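PDB 2O2G: dienelactone hydrolase from Anabaena variabilis, which probably acts as a hydrolase of the dienelactone hydrolase family, with the alpha/beta-hydrolase fold. Local coordinates for residues A[57-62]-A[209-214]. Numbering follows the deposited sequence.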
ATOM      1  N   ALA A  57     -10.170  -1.751  -0.484  1.00 27.96           N
ATOM      2  CA  ALA A  57     -10.067  -2.853   0.435  1.00 27.48           C
ATOM      3  C   ALA A  57     -11.277  -3.752   0.336  1.00 26.81           C
ATOM      4  O   ALA A  57     -11.124  -4.962   0.346  1.00 26.57           O
ATOM      5  CB  ALA A  57      -9.874  -2.361   1.854  1.00 26.96           C
ATOM      6  N   GLU A  58     -12.458  -3.154   0.230  1.00 27.96           N
ATOM      7  CA  GLU A  58     -13.704  -3.911   0.113  1.00 33.33           C
ATOM      8  C   GLU A  58     -13.731  -4.694  -1.189  1.00 32.54           C
ATOM      9  O   GLU A  58     -14.326  -5.757  -1.259  1.00 33.70           O
ATOM     10  CB  GLU A  58     -14.900  -2.953   0.257  1.00 33.06           C
ATOM     11  CG  GLU A  58     -15.020  -2.470   1.713  1.00 44.96           C
ATOM     12  CD  GLU A  58     -15.750  -1.120   1.954  1.00 45.57           C
ATOM     13  OE1 GLU A  58     -16.023  -0.362   0.982  1.00 63.95           O
ATOM     14  OE2 GLU A  58     -16.008  -0.807   3.157  1.00 55.96           O
ATOM     15  N   VAL A  59     -13.090  -4.173  -2.225  1.00 33.05           N
ATOM     16  CA  VAL A  59     -13.021  -4.891  -3.514  1.00 32.04           C
ATOM     17  C   VAL A  59     -12.080  -6.099  -3.392  1.00 29.18           C
ATOM     18  O   VAL A  59     -12.422  -7.195  -3.811  1.00 22.68           O
ATOM     19  CB  VAL A  59     -12.587  -3.956  -4.675  1.00 30.02           C
ATOM     20  CG1 VAL A  59     -12.463  -4.730  -5.965  1.00 30.86           C
ATOM     21  CG2 VAL A  59     -13.593  -2.851  -4.846  1.00 31.64           C
ATOM     22  N   LEU A  60     -10.927  -5.908  -2.747  1.00 26.14           N
ATOM     23  CA  LEU A  60      -9.970  -6.997  -2.515  1.00 24.56           C
ATOM     24  C   LEU A  60     -10.615  -8.079  -1.632  1.00 26.48           C
ATOM     25  O   LEU A  60     -10.530  -9.282  -1.921  1.00 25.29           O
ATOM     26  CB  LEU A  60      -8.681  -6.467  -1.861  1.00 27.46           C
ATOM     27  CG  LEU A  60      -7.935  -5.364  -2.645  1.00 30.97           C
ATOM     28  CD1 LEU A  60      -6.728  -4.839  -1.870  1.00 29.82           C
ATOM     29  CD2 LEU A  60      -7.486  -5.859  -4.001  1.00 29.69           C
ATOM     30  N   GLN A  61     -11.263  -7.658  -0.558  1.00 24.24           N
ATOM     31  CA  GLN A  61     -11.961  -8.620   0.332  1.00 25.67           C
ATOM     32  C   GLN A  61     -12.955  -9.485  -0.444  1.00 27.68           C
ATOM     33  O   GLN A  61     -13.066 -10.682  -0.210  1.00 26.00           O
ATOM     34  CB  GLN A  61     -12.701  -7.874   1.432  1.00 24.56           C
ATOM     35  CG  GLN A  61     -11.803  -7.179   2.457  1.00 23.45           C
ATOM     36  CD  GLN A  61     -12.514  -6.077   3.198  1.00 25.77           C
ATOM     37  OE1 GLN A  61     -13.747  -6.051   3.278  1.00 24.40           O
ATOM     38  NE2 GLN A  61     -11.752  -5.152   3.742  1.00 21.62           N
ATOM     39  N   GLN A  62     -13.732  -8.854  -1.315  1.00 30.69           N
ATOM     40  CA  GLN A  62     -14.724  -9.537  -2.141  1.00 30.23           C
ATOM     41  C   GLN A  62     -14.086 -10.576  -3.076  1.00 29.97           C
ATOM     42  O   GLN A  62     -14.719 -11.545  -3.441  1.00 25.81           O
ATOM     43  CB  GLN A  62     -15.526  -8.514  -2.958  1.00 31.24           C
ATOM     44  CG  GLN A  62     -16.636  -7.783  -2.146  1.00 37.92           C
ATOM     45  CD  GLN A  62     -17.301  -6.579  -2.878  1.00 39.49           C
ATOM     46  OE1 GLN A  62     -16.902  -6.171  -3.982  1.00 44.42           O
ATOM     47  NE2 GLN A  62     -18.325  -6.009  -2.235  1.00 51.97           N
ATOM     48  N   ALA A 209     -11.491   1.023 -11.414  1.00 26.84           N
ATOM     49  CA  ALA A 209     -10.435   0.454 -12.238  1.00 24.08           C
ATOM     50  C   ALA A 209      -9.178   0.206 -11.426  1.00 20.83           C
ATOM     51  O   ALA A 209      -8.510  -0.790 -11.598  1.00 24.63           O
ATOM     52  CB  ALA A 209     -10.123   1.373 -13.428  1.00 25.80           C
ATOM     53  N   VAL A 210      -8.814   1.147 -10.580  1.00 21.78           N
ATOM     54  CA  VAL A 210      -7.664   0.940  -9.724  1.00 23.87           C
ATOM     55  C   VAL A 210      -7.847  -0.333  -8.886  1.00 24.53           C
ATOM     56  O   VAL A 210      -6.936  -1.160  -8.792  1.00 24.11           O
ATOM     57  CB  VAL A 210      -7.397   2.151  -8.816  1.00 24.04           C
ATOM     58  CG1 VAL A 210      -6.345   1.817  -7.762  1.00 26.98           C
ATOM     59  CG2 VAL A 210      -6.958   3.318  -9.655  1.00 26.53           C
ATOM     60  N   ALA A 211      -9.005  -0.481  -8.266  1.00 26.04           N
ATOM     61  CA  ALA A 211      -9.283  -1.657  -7.439  1.00 23.48           C
ATOM     62  C   ALA A 211      -9.289  -2.955  -8.240  1.00 24.06           C
ATOM     63  O   ALA A 211      -8.769  -4.013  -7.773  1.00 20.93           O
ATOM     64  CB  ALA A 211     -10.570  -1.494  -6.786  1.00 23.98           C
ATOM     65  N   GLN A 212      -9.880  -2.887  -9.433  1.00 22.12           N
ATOM     66  CA  GLN A 212      -9.945  -4.064 -10.265  1.00 25.67           C
ATOM     67  C   GLN A 212      -8.503  -4.499 -10.652  1.00 24.70           C
ATOM     68  O   GLN A 212      -8.154  -5.664 -10.561  1.00 25.42           O
ATOM     69  CB  GLN A 212     -10.827  -3.843 -11.500  1.00 23.60           C
ATOM     70  CG  GLN A 212     -12.379  -3.698 -11.266  1.00 32.59           C
ATOM     71  CD  GLN A 212     -13.128  -3.244 -12.542  1.00 33.15           C
ATOM     72  OE1 GLN A 212     -12.700  -2.303 -13.233  1.00 45.90           O
ATOM     73  NE2 GLN A 212     -14.261  -3.880 -12.828  1.00 43.84           N
ATOM     74  N   LEU A 213      -7.691  -3.561 -11.103  1.00 26.39           N
ATOM     75  CA  LEU A 213      -6.297  -3.843 -11.472  1.00 26.24           C
ATOM     76  C   LEU A 213      -5.476  -4.355 -10.315  1.00 28.53           C
ATOM     77  O   LEU A 213      -4.646  -5.255 -10.492  1.00 28.22           O
ATOM     78  CB  LEU A 213      -5.641  -2.569 -12.036  1.00 27.65           C
ATOM     79  CG  LEU A 213      -6.246  -2.116 -13.373  1.00 28.46           C
ATOM     80  CD1 LEU A 213      -6.043  -0.628 -13.629  1.00 26.42           C
ATOM     81  CD2 LEU A 213      -5.678  -2.966 -14.485  1.00 31.12           C
ATOM     82  N   ALA A 214      -5.692  -3.769  -9.137  1.00 27.49           N
ATOM     83  CA  ALA A 214      -4.993  -4.193  -7.944  1.00 27.18           C
ATOM     84  C   ALA A 214      -5.430  -5.617  -7.562  1.00 26.07           C
ATOM     85  O   ALA A 214      -4.589  -6.458  -7.287  1.00 27.49           O
ATOM     86  CB  ALA A 214      -5.234  -3.188  -6.778  1.00 29.44           C
TER
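No polar bond crosses between V59 and A211, the pair that meets at the centre of this contact. No hydrogen bond joins 57-62 to 209-214, and the contact is essentially apolar. The CA atoms of V59 and A211 are 6.3 Å apart. The A211 methyl sits at the fork of the valine: A211 CB is 3.8 Å from V59 CB and equally far from CG1 and CG2. Both branches flank it because V59 CG1 is anti to the backbone N (chi1 177°) and CG2 is anti to the carbonyl carbon. The carbonyl oxygen of A211 is approached only loosely, without a bond. V59 CG1 lies beside A211 O at 4.2 Å, and L60 CD2 lies roughly ahead of the same oxygen at 4.4 Å. The small A211 side chain fits against V59 at the point of nearest CA approach. The segment axes come to 9.2 Å, an ordinary helix-packing distance, with 37° between their N-to-C directions.

In the alpha/beta-hydrolase fold, this contact joins two helices lying on one face of the central sheet. Helix 51-63 follows strand 36-41, and helix 206-221 follows the edge strand 189-194. L60 packs on the sheet through V38 and F40 and also borders the second helix. Its CD2 branch reaches across to the next turn there, 4.1 Å from A214 C and 4.5 Å from A214 CB. L60, A211 and A214 are buried, whereas V59 is partly exposed. On the second helix, V210 and L213 pack on I194 of strand 189-194.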